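Local coordinates for inositol-3-phosphate synthase (Caenorhabditis elegans, PDB 1VKO), which binds nicotinamide-adenine-dinucleotide in a Rossmann-type domain and belongs to the inositol phosphate synthase family, at residues 196-201 with 212-217; 217-222 with 273-278; 250-255 with 280-285. All blocks are in the same frame, centred on the assembly; numbering follows the deposited sequence. Where two conformers were deposited one is given.

Interaction 1: 196-201 with 212-217. With NAD (nicotinamide-adenine-dinucleotide), chain G.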
loop_
_atom_site.group_PDB
_atom_site.type_symbol
_atom_site.label_atom_id
_atom_site.label_comp_id
_atom_site.label_asym_id
_atom_site.label_seq_id
_atom_site.Cartn_x
_atom_site.Cartn_y
_atom_site.Cartn_z
ATOM N N SER A 196 -3.085 -42.579 -7.222
ATOM C CA SER A 196 -2.443 -42.391 -5.932
ATOM C C SER A 196 -3.269 -42.944 -4.797
ATOM O O SER A 196 -4.373 -43.445 -4.992
ATOM C CB SER A 196 -2.184 -40.900 -5.664
ATOM O OG SER A 196 -0.999 -40.753 -4.902
ATOM N N ILE A 197 -2.719 -42.810 -3.596
ATOM C CA ILE A 197 -3.383 -43.173 -2.358
ATOM C C ILE A 197 -4.285 -41.994 -2.082
ATOM O O ILE A 197 -3.836 -40.860 -2.173
ATOM C CB ILE A 197 -2.315 -43.301 -1.267
ATOM C CG1 ILE A 197 -1.292 -44.345 -1.667
ATOM C CG2 ILE A 197 -2.910 -43.660 0.091
ATOM C CD1 ILE A 197 -0.093 -44.355 -0.762
ATOM N N TYR A 198 -5.551 -42.248 -1.743
ATOM C CA TYR A 198 -6.482 -41.195 -1.337
ATOM C C TYR A 198 -7.124 -41.572 -0.011
ATOM O O TYR A 198 -7.933 -42.482 0.027
ATOM C CB TYR A 198 -7.545 -41.031 -2.432
ATOM C CG TYR A 198 -8.667 -40.048 -2.115
ATOM C CD1 TYR A 198 -8.399 -38.823 -1.520
ATOM C CD2 TYR A 198 -9.988 -40.343 -2.418
ATOM C CE1 TYR A 198 -9.398 -37.936 -1.227
ATOM C CE2 TYR A 198 -11.001 -39.446 -2.129
ATOM C CZ TYR A 198 -10.693 -38.245 -1.542
ATOM O OH TYR A 198 -11.668 -37.332 -1.226
ATOM N N TYR A 199 -6.792 -40.886 1.084
ATOM C CA TYR A 199 -7.515 -41.111 2.341
ATOM C C TYR A 199 -8.303 -39.831 2.679
ATOM O O TYR A 199 -7.740 -38.885 3.249
ATOM C CB TYR A 199 -6.572 -41.515 3.494
ATOM C CG TYR A 199 -5.684 -42.742 3.252
ATOM C CD1 TYR A 199 -6.036 -43.744 2.339
ATOM C CD2 TYR A 199 -4.514 -42.914 3.972
ATOM C CE1 TYR A 199 -5.229 -44.851 2.142
ATOM C CE2 TYR A 199 -3.695 -44.009 3.766
ATOM C CZ TYR A 199 -4.046 -44.972 2.846
ATOM O OH TYR A 199 -3.219 -46.079 2.660
ATOM N N PRO A 200 -9.590 -39.786 2.331
ATOM C CA PRO A 200 -10.344 -38.521 2.297
ATOM C C PRO A 200 -10.110 -37.654 3.544
ATOM O O PRO A 200 -9.980 -36.427 3.460
ATOM C CB PRO A 200 -11.790 -38.997 2.242
ATOM C CG PRO A 200 -11.710 -40.324 1.529
ATOM C CD PRO A 200 -10.437 -40.946 1.989
ATOM N N ASP A 201 -10.025 -38.324 4.682
ATOM C CA ASP A 201 -9.851 -37.731 6.009
ATOM C C ASP A 201 -8.553 -36.925 6.279
ATOM O O ASP A 201 -8.478 -36.161 7.281
ATOM C CB ASP A 201 -10.071 -38.835 7.073
ATOM C CG ASP A 201 -9.648 -40.284 6.573
ATOM O OD1 ASP A 201 -9.969 -40.694 5.410
ATOM O OD2 ASP A 201 -8.996 -41.092 7.302
ATOM N N ASN A 212 -10.536 -39.243 -8.969
ATOM C CA ASN A 212 -11.015 -40.288 -9.835
ATOM C C ASN A 212 -9.894 -41.216 -10.331
ATOM O O ASN A 212 -10.088 -41.980 -11.264
ATOM C CB ASN A 212 -11.760 -39.659 -11.010
ATOM C CG ASN A 212 -10.827 -39.103 -12.098
ATOM O OD1 ASN A 212 -9.607 -38.981 -11.919
ATOM N ND2 ASN A 212 -11.410 -38.778 -13.239
ATOM N N ASN A 213 -8.728 -41.123 -9.701
ATOM C CA ASN A 213 -7.508 -41.849 -10.073
ATOM C C ASN A 213 -6.873 -42.390 -8.781
ATOM O O ASN A 213 -5.785 -41.967 -8.403
ATOM C CB ASN A 213 -6.539 -40.871 -10.761
ATOM C CG ASN A 213 -5.501 -41.545 -11.630
ATOM O OD1 ASN A 213 -5.741 -42.601 -12.200
ATOM N ND2 ASN A 213 -4.329 -40.910 -11.760
ATOM N N VAL A 214 -7.563 -43.305 -8.089
ATOM C CA VAL A 214 -7.064 -43.843 -6.812
ATOM C C VAL A 214 -6.811 -45.350 -6.762
ATOM O O VAL A 214 -7.565 -46.135 -7.335
ATOM C CB VAL A 214 -7.911 -43.358 -5.567
ATOM C CG1 VAL A 214 -8.626 -42.035 -5.856
ATOM C CG2 VAL A 214 -8.873 -44.392 -5.081
ATOM N N ILE A 215 -5.742 -45.734 -6.064
ATOM C CA ILE A 215 -5.409 -47.147 -5.817
ATOM C C ILE A 215 -6.580 -47.788 -5.057
ATOM O O ILE A 215 -6.969 -47.258 -4.029
ATOM C CB ILE A 215 -4.105 -47.278 -4.916
ATOM C CG1 ILE A 215 -2.948 -46.350 -5.337
ATOM C CG2 ILE A 215 -3.648 -48.716 -4.804
ATOM C CD1 ILE A 215 -2.477 -46.520 -6.699
ATOM N N PRO A 216 -7.135 -48.917 -5.522
ATOM C CA PRO A 216 -8.265 -49.573 -4.822
ATOM C C PRO A 216 -7.917 -50.040 -3.388
ATOM O O PRO A 216 -6.747 -50.067 -3.017
ATOM C CB PRO A 216 -8.562 -50.773 -5.710
ATOM C CG PRO A 216 -8.012 -50.419 -7.058
ATOM C CD PRO A 216 -6.760 -49.648 -6.748
ATOM N N GLY A 217 -8.926 -50.350 -2.579
ATOM C CA GLY A 217 -8.724 -50.955 -1.255
ATOM C C GLY A 217 -8.411 -50.025 -0.088
ATOM O O GLY A 217 -8.112 -48.852 -0.308
HETATM P PA NAD G . -2.774 -27.883 -6.488
HETATM O O1A NAD G . -4.115 -28.175 -6.011
HETATM O O2A NAD G . -2.874 -27.204 -7.791
HETATM O O5B NAD G . -1.980 -29.255 -6.536
HETATM C C5B NAD G . -2.387 -30.334 -5.749
HETATM C C4B NAD G . -2.496 -31.544 -6.657
HETATM O O4B NAD G . -2.246 -32.699 -5.888
HETATM C C3B NAD G . -3.872 -31.702 -7.240
HETATM O O3B NAD G . -3.641 -32.218 -8.541
HETATM C C2B NAD G . -4.525 -32.810 -6.463
HETATM O O2B NAD G . -5.177 -33.608 -7.450
HETATM C C1B NAD G . -3.320 -33.591 -5.950
HETATM N N9A NAD G . -3.444 -34.428 -4.729
HETATM C C8A NAD G . -4.144 -34.212 -3.581
HETATM N N7A NAD G . -3.961 -35.276 -2.767
HETATM C C5A NAD G . -3.161 -36.186 -3.351
HETATM C C6A NAD G . -2.688 -37.457 -2.981
HETATM N N6A NAD G . -3.033 -38.074 -1.839
HETATM N N1A NAD G . -1.890 -38.143 -3.861
HETATM C C2A NAD G . -1.588 -37.619 -5.084
HETATM N N3A NAD G . -2.092 -36.409 -5.437
HETATM C C4A NAD G . -2.858 -35.678 -4.599
HETATM O O3 NAD G . -1.924 -27.008 -5.420
HETATM P PN NAD G . -0.487 -26.446 -5.812
HETATM O O1N NAD G . 0.054 -27.333 -6.876
HETATM O O2N NAD G . -0.635 -25.013 -6.081
HETATM O O5D NAD G . 0.469 -26.741 -4.535
HETATM C C5D NAD G . 0.480 -28.014 -3.912
HETATM C C4D NAD G . 0.994 -28.003 -2.460
HETATM O O4D NAD G . 2.182 -27.256 -2.363
HETATM C C3D NAD G . 0.013 -27.392 -1.451
HETATM O O3D NAD G . 0.041 -28.160 -0.280
HETATM C C2D NAD G . 0.668 -26.087 -1.076
HETATM O O2D NAD G . 0.419 -25.639 0.247
HETATM C C1D NAD G . 2.123 -26.444 -1.212
HETATM N N1N NAD G . 2.832 -25.172 -1.281
HETATM C C2N NAD G . 2.597 -24.318 -2.314
HETATM C C3N NAD G . 3.258 -23.111 -2.340
HETATM C C7N NAD G . 3.264 -22.406 -3.644
HETATM O O7N NAD G . 2.490 -23.012 -4.662
HETATM N N7N NAD G . 3.987 -21.290 -3.801
HETATM C C4N NAD G . 4.178 -22.761 -1.333
HETATM C C5N NAD G . 4.387 -23.632 -0.287
HETATM C C6N NAD G . 3.694 -24.852 -0.261
HETATM O O HOH W 1 -6.290 -45.178 -2.166
#
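Ser196 and Val214 come together backbone to backbone, CA to CA 4.9 Å, in a single beta bridge of parallel pattern: Ser196 N donates to Asn213 O and Ser196 O accepts from Ile215 N. The bridge lies in the long excursion between helices 178-188 and 220-238 of this Rossmann-type domain, an isolated bridge in a loop that also meets the cofactor. The bond from Ile215 N to Ser196 O, 2.9 Å, is the straighter of the two, at 166° about the hydrogen. Ser196 O is gripped further by a CA-H contact from Val214 CA.

Around the bridge the side chains divide their work. Ile215 keeps CG1 anti to its own carbonyl carbon (chi1 -45°), and that branch lies against the Ser196 carbonyl, with CG1 at 3.3 Å from Ser196 O. Val214 uses its CG1 methyl, which meets Tyr198 CB at 3.7 Å and approaches the ring obliquely. Pro200 CG sits over one face of the Tyr198 ring, offset toward the rim. The amide of Asn213 turns to Asp160 O through ND2.

CB of Ser196 is directed away from 212-217, and Ser196 OG donates to N1A of the NAD adenine at 2.9 Å. Next to it, NAD N6A gives a weak, bent bond to Ile197 O, 2.9 Å long with 124° at the hydrogen. Two neighbouring residues thus address the N1A and N6A positions of the base, one by a hydroxyl and one by a backbone carbonyl. Beyond the bridge a water carries the join onward, accepting from Tyr198 N at 3.1 Å and donating to Ile215 O at 2.9 Å.

Interaction 2: 217-222 with 273-278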
loop_
_atom_site.group_PDB
_atom_site.type_symbol
_atom_site.label_atom_id
_atom_site.label_comp_id
_atom_site.label_asym_id
_atom_site.label_seq_id
_atom_site.Cartn_x
_atom_site.Cartn_y
_atom_site.Cartn_z
ATOM N N GLY A 217 -8.926 -50.350 -2.579
ATOM C CA GLY A 217 -8.724 -50.955 -1.255
ATOM C C GLY A 217 -8.411 -50.025 -0.088
ATOM O O GLY A 217 -8.112 -48.852 -0.308
ATOM N N ASP A 218 -8.446 -50.569 1.136
ATOM C CA ASP A 218 -8.113 -49.812 2.374
ATOM C C ASP A 218 -6.979 -50.430 3.174
ATOM O O ASP A 218 -6.785 -50.081 4.331
ATOM C CB ASP A 218 -9.319 -49.727 3.304
ATOM C CG ASP A 218 -10.550 -49.194 2.603
ATOM O OD1 ASP A 218 -10.525 -48.013 2.147
ATOM O OD2 ASP A 218 -11.587 -49.896 2.468
ATOM N N ASN A 219 -6.271 -51.376 2.563
ATOM C CA ASN A 219 -5.108 -51.996 3.176
ATOM C C ASN A 219 -3.909 -51.131 2.829
ATOM O O ASN A 219 -3.521 -51.061 1.657
ATOM C CB ASN A 219 -4.924 -53.424 2.635
ATOM C CG ASN A 219 -3.841 -54.224 3.375
ATOM O OD1 ASN A 219 -2.729 -53.736 3.637
ATOM N ND2 ASN A 219 -4.157 -55.485 3.671
ATOM N N LYS A 220 -3.344 -50.496 3.849
ATOM C CA LYS A 220 -2.274 -49.509 3.697
ATOM C C LYS A 220 -0.936 -50.143 3.348
ATOM O O LYS A 220 -0.052 -49.474 2.769
ATOM C CB LYS A 220 -2.131 -48.622 4.970
ATOM C CG LYS A 220 -3.416 -47.876 5.311
ATOM C CD LYS A 220 -3.318 -46.824 6.432
ATOM C CE LYS A 220 -4.658 -46.088 6.605
ATOM N NZ LYS A 220 -4.526 -44.896 7.516
ATOM N N LEU A 221 -0.772 -51.414 3.718
ATOM C CA LEU A 221 0.448 -52.163 3.378
ATOM C C LEU A 221 0.441 -52.579 1.912
ATOM O O LEU A 221 1.488 -52.562 1.248
ATOM C CB LEU A 221 0.661 -53.384 4.285
ATOM C CG LEU A 221 1.850 -54.295 3.906
ATOM C CD1 LEU A 221 3.196 -53.627 4.238
ATOM C CD2 LEU A 221 1.746 -55.652 4.595
ATOM N N GLU A 222 -0.726 -52.933 1.387
ATOM C CA GLU A 222 -0.828 -53.124 -0.053
ATOM C C GLU A 222 -0.558 -51.820 -0.768
ATOM O O GLU A 222 0.134 -51.812 -1.776
ATOM C CB GLU A 222 -2.183 -53.621 -0.436
ATOM C CG GLU A 222 -2.409 -55.087 -0.148
ATOM C CD GLU A 222 -3.289 -55.703 -1.208
ATOM O OE1 GLU A 222 -4.353 -55.083 -1.485
ATOM O OE2 GLU A 222 -2.897 -56.764 -1.770
ATOM N N ARG A 273 1.405 -52.095 8.884
ATOM C CA ARG A 273 1.035 -53.506 8.813
ATOM C C ARG A 273 -0.361 -53.754 9.414
ATOM O O ARG A 273 -1.171 -54.416 8.796
ATOM C CB ARG A 273 2.091 -54.376 9.495
ATOM C CG ARG A 273 2.275 -55.785 8.862
ATOM C CD ARG A 273 3.001 -56.762 9.788
ATOM N NE ARG A 273 2.322 -56.733 11.078
ATOM C CZ ARG A 273 1.630 -57.735 11.583
ATOM N NH1 ARG A 273 1.580 -58.894 10.933
ATOM N NH2 ARG A 273 1.008 -57.581 12.748
ATOM N N VAL A 274 -0.634 -53.189 10.588
ATOM C CA VAL A 274 -1.917 -53.380 11.292
ATOM C C VAL A 274 -3.017 -52.381 10.860
ATOM O O VAL A 274 -4.067 -52.306 11.484
ATOM C CB VAL A 274 -1.761 -53.295 12.851
ATOM C CG1 VAL A 274 -0.757 -54.258 13.375
ATOM C CG2 VAL A 274 -1.402 -51.906 13.280
ATOM N N ASN A 275 -2.743 -51.595 9.819
ATOM C CA ASN A 275 -3.721 -50.705 9.176
ATOM C C ASN A 275 -4.253 -49.571 10.044
ATOM O O ASN A 275 -5.419 -49.173 9.951
ATOM C CB ASN A 275 -4.881 -51.496 8.591
ATOM C CG ASN A 275 -5.266 -51.003 7.248
ATOM O OD1 ASN A 275 -4.431 -50.958 6.342
ATOM N ND2 ASN A 275 -6.535 -50.634 7.088
ATOM N N GLU A 276 -3.357 -49.039 10.852
ATOM C CA GLU A 276 -3.620 -47.943 11.743
ATOM C C GLU A 276 -4.213 -46.744 11.004
ATOM O O GLU A 276 -3.924 -46.519 9.829
ATOM C CB GLU A 276 -2.286 -47.573 12.401
ATOM C CG GLU A 276 -2.341 -46.471 13.423
ATOM C CD GLU A 276 -3.318 -46.781 14.527
ATOM O OE1 GLU A 276 -3.135 -47.827 15.211
ATOM O OE2 GLU A 276 -4.269 -45.971 14.679
ATOM N N ASP A 277 -5.031 -45.966 11.706
ATOM C CA ASP A 277 -5.710 -44.829 11.119
ATOM C C ASP A 277 -4.839 -43.595 10.951
ATOM O O ASP A 277 -4.826 -43.026 9.874
ATOM C CB ASP A 277 -6.983 -44.497 11.915
ATOM C CG ASP A 277 -8.230 -45.065 11.262
ATOM O OD1 ASP A 277 -8.812 -44.366 10.412
ATOM O OD2 ASP A 277 -8.701 -46.191 11.517
ATOM N N GLU A 278 -4.134 -43.177 12.012
ATOM C CA GLU A 278 -3.234 -42.020 11.975
ATOM C C GLU A 278 -1.954 -42.332 11.210
ATOM O O GLU A 278 -0.851 -42.072 11.687
ATOM C CB GLU A 278 -2.885 -41.516 13.398
ATOM C CG GLU A 278 -3.955 -40.678 14.106
ATOM C CD GLU A 278 -4.397 -39.450 13.314
ATOM O OE1 GLU A 278 -3.601 -38.518 13.120
ATOM O OE2 GLU A 278 -5.571 -39.396 12.896
#
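Lys220 and Asn275 cross at about a right angle where the N terminus of helix 220-238 meets the turn that follows helix 265-273, an instance of a capped helix start tied to a neighbouring helix's exit. Asn219 is the N-cap: its OD1 accepts from Glu222 N and, weakly, from Leu221 N. Asn275, in a left-handed backbone conformation, offers its amide to the residues beside the cap. Asn275 OD1 accepts from Lys220 N in the carbonyl plane, 2.8 Å and nearly straight at 172°, while Asn275 ND2 donates to Asp218 O at 2.8 Å, so both ends of one amide are used.

The lysine then runs out over the turn. Its CB is 3.6 Å from Asn275 OD1, and CG, anti to the carbonyl carbon (chi1 -58°), comes to 3.4 Å from the same oxygen. Extended beyond that point, the chain brings Lys220 CD to 3.5 Å and Lys220 CE to 3.3 Å from Glu276 O. The tip is held by backbone carbonyls: NZ also donates to Val279 O, and it meets a lone pair of Glu276 O, in the carbonyl plane, at 2.9 Å.

Interaction 3: 250-255 with 280-285. With NAD (nicotinamide-adenine-dinucleotide), chain G.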
loop_
_atom_site.group_PDB
_atom_site.type_symbol
_atom_site.label_atom_id
_atom_site.label_comp_id
_atom_site.label_asym_id
_atom_site.label_seq_id
_atom_site.Cartn_x
_atom_site.Cartn_y
_atom_site.Cartn_z
ATOM N N ASN A 250 -1.938 -31.736 -2.208
ATOM C CA ASN A 250 -2.616 -30.873 -1.258
ATOM C C ASN A 250 -2.140 -31.084 0.152
ATOM O O ASN A 250 -1.749 -32.184 0.555
ATOM C CB ASN A 250 -4.131 -30.994 -1.345
ATOM C CG ASN A 250 -4.662 -30.441 -2.653
ATOM O OD1 ASN A 250 -4.879 -31.201 -3.614
ATOM N ND2 ASN A 250 -4.759 -29.096 -2.747
ATOM N N THR A 251 -2.105 -29.975 0.875
ATOM C CA THR A 251 -1.765 -29.948 2.255
ATOM C C THR A 251 -2.694 -30.920 2.948
ATOM O O THR A 251 -3.908 -30.752 2.877
ATOM C CB THR A 251 -2.020 -28.509 2.714
ATOM O OG1 THR A 251 -1.031 -27.704 2.104
ATOM C CG2 THR A 251 -1.746 -28.336 4.206
ATOM N N GLU A 252 -2.120 -31.938 3.578
ATOM C CA GLU A 252 -2.843 -32.829 4.512
ATOM C C GLU A 252 -2.906 -32.151 5.882
ATOM O O GLU A 252 -2.149 -31.225 6.144
ATOM C CB GLU A 252 -2.083 -34.160 4.714
ATOM C CG GLU A 252 -1.799 -34.919 3.424
ATOM C CD GLU A 252 -1.131 -36.274 3.614
ATOM O OE1 GLU A 252 -0.152 -36.442 4.394
ATOM O OE2 GLU A 252 -1.596 -37.197 2.934
ATOM N N ARG A 253 -3.794 -32.609 6.762
ATOM C CA ARG A 253 -3.667 -32.264 8.188
ATOM C C ARG A 253 -2.495 -33.027 8.817
ATOM O O ARG A 253 -1.888 -33.924 8.208
ATOM C CB ARG A 253 -4.955 -32.586 8.960
ATOM C CG ARG A 253 -5.331 -34.063 8.925
ATOM C CD ARG A 253 -6.422 -34.463 9.878
ATOM N NE ARG A 253 -6.793 -35.878 9.758
ATOM C CZ ARG A 253 -6.264 -36.888 10.459
ATOM N NH1 ARG A 253 -5.276 -36.676 11.345
ATOM N NH2 ARG A 253 -6.709 -38.132 10.254
ATOM N N TYR A 254 -2.168 -32.633 10.038
ATOM C CA TYR A 254 -1.172 -33.274 10.863
ATOM C C TYR A 254 -1.711 -34.618 11.342
ATOM O O TYR A 254 -2.875 -34.755 11.642
ATOM C CB TYR A 254 -0.929 -32.382 12.082
ATOM C CG TYR A 254 0.187 -31.375 11.911
ATOM C CD1 TYR A 254 0.252 -30.559 10.794
ATOM C CD2 TYR A 254 1.190 -31.257 12.869
ATOM C CE1 TYR A 254 1.273 -29.670 10.624
ATOM C CE2 TYR A 254 2.207 -30.339 12.721
ATOM C CZ TYR A 254 2.233 -29.532 11.594
ATOM O OH TYR A 254 3.259 -28.611 11.412
ATOM N N THR A 255 -0.850 -35.603 11.438
ATOM C CA THR A 255 -1.145 -36.843 12.139
ATOM C C THR A 255 -0.919 -36.596 13.638
ATOM O O THR A 255 -0.314 -35.578 13.992
ATOM C CB THR A 255 -0.114 -37.889 11.652
ATOM O OG1 THR A 255 -0.284 -38.115 10.246
ATOM C CG2 THR A 255 -0.363 -39.244 12.254
ATOM N N SER A 280 -0.800 -41.344 7.404
ATOM C CA SER A 280 -1.216 -40.561 6.256
ATOM C C SER A 280 -0.723 -41.130 4.934
ATOM O O SER A 280 0.255 -41.881 4.904
ATOM C CB SER A 280 -0.723 -39.119 6.394
ATOM O OG SER A 280 0.623 -38.980 5.965
ATOM N N PRO A 281 -1.371 -40.731 3.840
ATOM C CA PRO A 281 -0.881 -40.989 2.492
ATOM C C PRO A 281 0.556 -40.498 2.332
ATOM O O PRO A 281 1.365 -41.163 1.668
ATOM C CB PRO A 281 -1.803 -40.127 1.646
ATOM C CG PRO A 281 -3.107 -40.180 2.425
ATOM C CD PRO A 281 -2.653 -39.984 3.813
ATOM N N SER A 282 0.874 -39.352 2.943
ATOM C CA SER A 282 2.213 -38.805 2.835
ATOM C C SER A 282 3.209 -39.595 3.638
ATOM O O SER A 282 4.372 -39.552 3.319
ATOM C CB SER A 282 2.279 -37.323 3.194
ATOM O OG SER A 282 2.247 -37.123 4.587
ATOM N N ASN A 283 2.759 -40.321 4.661
ATOM C CA ASN A 283 3.639 -41.234 5.407
ATOM C C ASN A 283 4.011 -42.423 4.527
ATOM O O ASN A 283 5.137 -42.865 4.555
ATOM C CB ASN A 283 2.933 -41.787 6.631
ATOM C CG ASN A 283 2.900 -40.805 7.825
ATOM O OD1 ASN A 283 2.106 -40.983 8.738
ATOM N ND2 ASN A 283 3.769 -39.807 7.829
ATOM N N ILE A 284 3.051 -42.922 3.752
ATOM C CA ILE A 284 3.243 -44.113 2.935
ATOM C C ILE A 284 4.193 -43.822 1.781
ATOM O O ILE A 284 5.176 -44.533 1.619
ATOM C CB ILE A 284 1.886 -44.772 2.499
ATOM C CG1 ILE A 284 1.159 -45.315 3.751
ATOM C CG2 ILE A 284 2.136 -45.958 1.597
ATOM C CD1 ILE A 284 -0.339 -45.428 3.624
ATOM N N PHE A 285 3.962 -42.742 1.030
ATOM C CA PHE A 285 4.998 -42.273 0.126
ATOM C C PHE A 285 6.362 -42.130 0.793
ATOM O O PHE A 285 7.333 -42.616 0.263
ATOM C CB PHE A 285 4.609 -40.971 -0.567
ATOM C CG PHE A 285 3.533 -41.120 -1.573
ATOM C CD1 PHE A 285 3.852 -41.505 -2.885
ATOM C CD2 PHE A 285 2.195 -40.900 -1.237
ATOM C CE1 PHE A 285 2.832 -41.650 -3.861
ATOM C CE2 PHE A 285 1.151 -41.031 -2.210
ATOM C CZ PHE A 285 1.479 -41.422 -3.536
HETATM P PA NAD G . -2.774 -27.883 -6.488
HETATM O O1A NAD G . -4.115 -28.175 -6.011
HETATM O O2A NAD G . -2.874 -27.204 -7.791
HETATM O O5B NAD G . -1.980 -29.255 -6.536
HETATM C C5B NAD G . -2.387 -30.334 -5.749
HETATM C C4B NAD G . -2.496 -31.544 -6.657
HETATM O O4B NAD G . -2.246 -32.699 -5.888
HETATM C C3B NAD G . -3.872 -31.702 -7.240
HETATM O O3B NAD G . -3.641 -32.218 -8.541
HETATM C C2B NAD G . -4.525 -32.810 -6.463
HETATM O O2B NAD G . -5.177 -33.608 -7.450
HETATM C C1B NAD G . -3.320 -33.591 -5.950
HETATM N N9A NAD G . -3.444 -34.428 -4.729
HETATM C C8A NAD G . -4.144 -34.212 -3.581
HETATM N N7A NAD G . -3.961 -35.276 -2.767
HETATM C C5A NAD G . -3.161 -36.186 -3.351
HETATM C C6A NAD G . -2.688 -37.457 -2.981
HETATM N N6A NAD G . -3.033 -38.074 -1.839
HETATM N N1A NAD G . -1.890 -38.143 -3.861
HETATM C C2A NAD G . -1.588 -37.619 -5.084
HETATM N N3A NAD G . -2.092 -36.409 -5.437
HETATM C C4A NAD G . -2.858 -35.678 -4.599
HETATM O O3 NAD G . -1.924 -27.008 -5.420
HETATM P PN NAD G . -0.487 -26.446 -5.812
HETATM O O1N NAD G . 0.054 -27.333 -6.876
HETATM O O2N NAD G . -0.635 -25.013 -6.081
HETATM O O5D NAD G . 0.469 -26.741 -4.535
HETATM C C5D NAD G . 0.480 -28.014 -3.912
HETATM C C4D NAD G . 0.994 -28.003 -2.460
HETATM O O4D NAD G . 2.182 -27.256 -2.363
HETATM C C3D NAD G . 0.013 -27.392 -1.451
HETATM O O3D NAD G . 0.041 -28.160 -0.280
HETATM C C2D NAD G . 0.668 -26.087 -1.076
HETATM O O2D NAD G . 0.419 -25.639 0.247
HETATM C C1D NAD G . 2.123 -26.444 -1.212
HETATM N N1N NAD G . 2.832 -25.172 -1.281
HETATM C C2N NAD G . 2.597 -24.318 -2.314
HETATM C C3N NAD G . 3.258 -23.111 -2.340
HETATM C C7N NAD G . 3.264 -22.406 -3.644
HETATM O O7N NAD G . 2.490 -23.012 -4.662
HETATM N N7N NAD G . 3.987 -21.290 -3.801
HETATM C C4N NAD G . 4.178 -22.761 -1.333
HETATM C C5N NAD G . 4.387 -23.632 -0.287
HETATM C C6N NAD G . 3.694 -24.852 -0.261
HETATM O O HOH W 2 1.615 -37.324 7.650
#
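Glu252 reaches across to the first turn of helix 281-291, a carboxylate set against a helix N terminus, and almost all the close packing here belongs to it. With CG anti to the carbonyl carbon (chi1 -56°) and the chain extended beyond it, the carboxylate arrives at the helix start. Glu252 OE2 lies against the ring of Pro281, 3.1 Å from Pro281 CD and 3.2 Å from Pro281 CB, and accepts a weak bond from Ser282 N at 3.3 Å. The other oxygen, OE1, is directed at the hydroxyls of Ser282 and Ser280, but it is modelled too close to a neighbour and the details of its bonds are doubtful. Ser280 holds the N-cap position, and Ser280 N donates to Asn283 OD1 from above the plane of that side-chain carbonyl, giving one half of a capping box.

The other side is looser. Thr255 OG1 comes no nearer than 4.0 Å to Ser280 CB and to Asn283 OD1, and a water lies near both segments: it is 2.6 Å from Ser280 OG, whereas its bond to Thr255 OG1 is weak in the conformer given.

On the same loop, just after strand 242-247, Thr251 OG1 shares a hydrogen bond of 2.7 Å with NAD O3D, and Asn250 ND2 sends a long, weak one to O1A of the cofactor's diphosphate. The loop at the carboxyl end of a Rossmann strand therefore touches the cofactor with its first residues and helix 281-291 with Glu252. Chemically, a buried carboxylate near the Ser282 N-H and, less surely, two serine hydroxyls at a helix start would probably be stabilised in its negative form, with the helix dipole adding to the effect.

Along the chain from the N terminus, interaction 1 comes first, closing the ten-residue loop between 201 and 212 before helix 220-238 begins. Interaction 2 opens where it ends, since Gly217 belongs to both, and spans that helix, strand 242-247 and helix 265-273. Interaction 3 starts inside this span and finishes beyond it, so interactions 2 and 3 cross, whereas interaction 1 stands in series with each. Side chains join them: Tyr199 packs on Lys220 and Ile284, and Glu278 forms a salt bridge with Arg253. Interactions 1 and 3 touch NAD at its adenine and at its ribose and diphosphate, tying the loop before helix 220-238 to the crossover between strands 242-247 and 295-298.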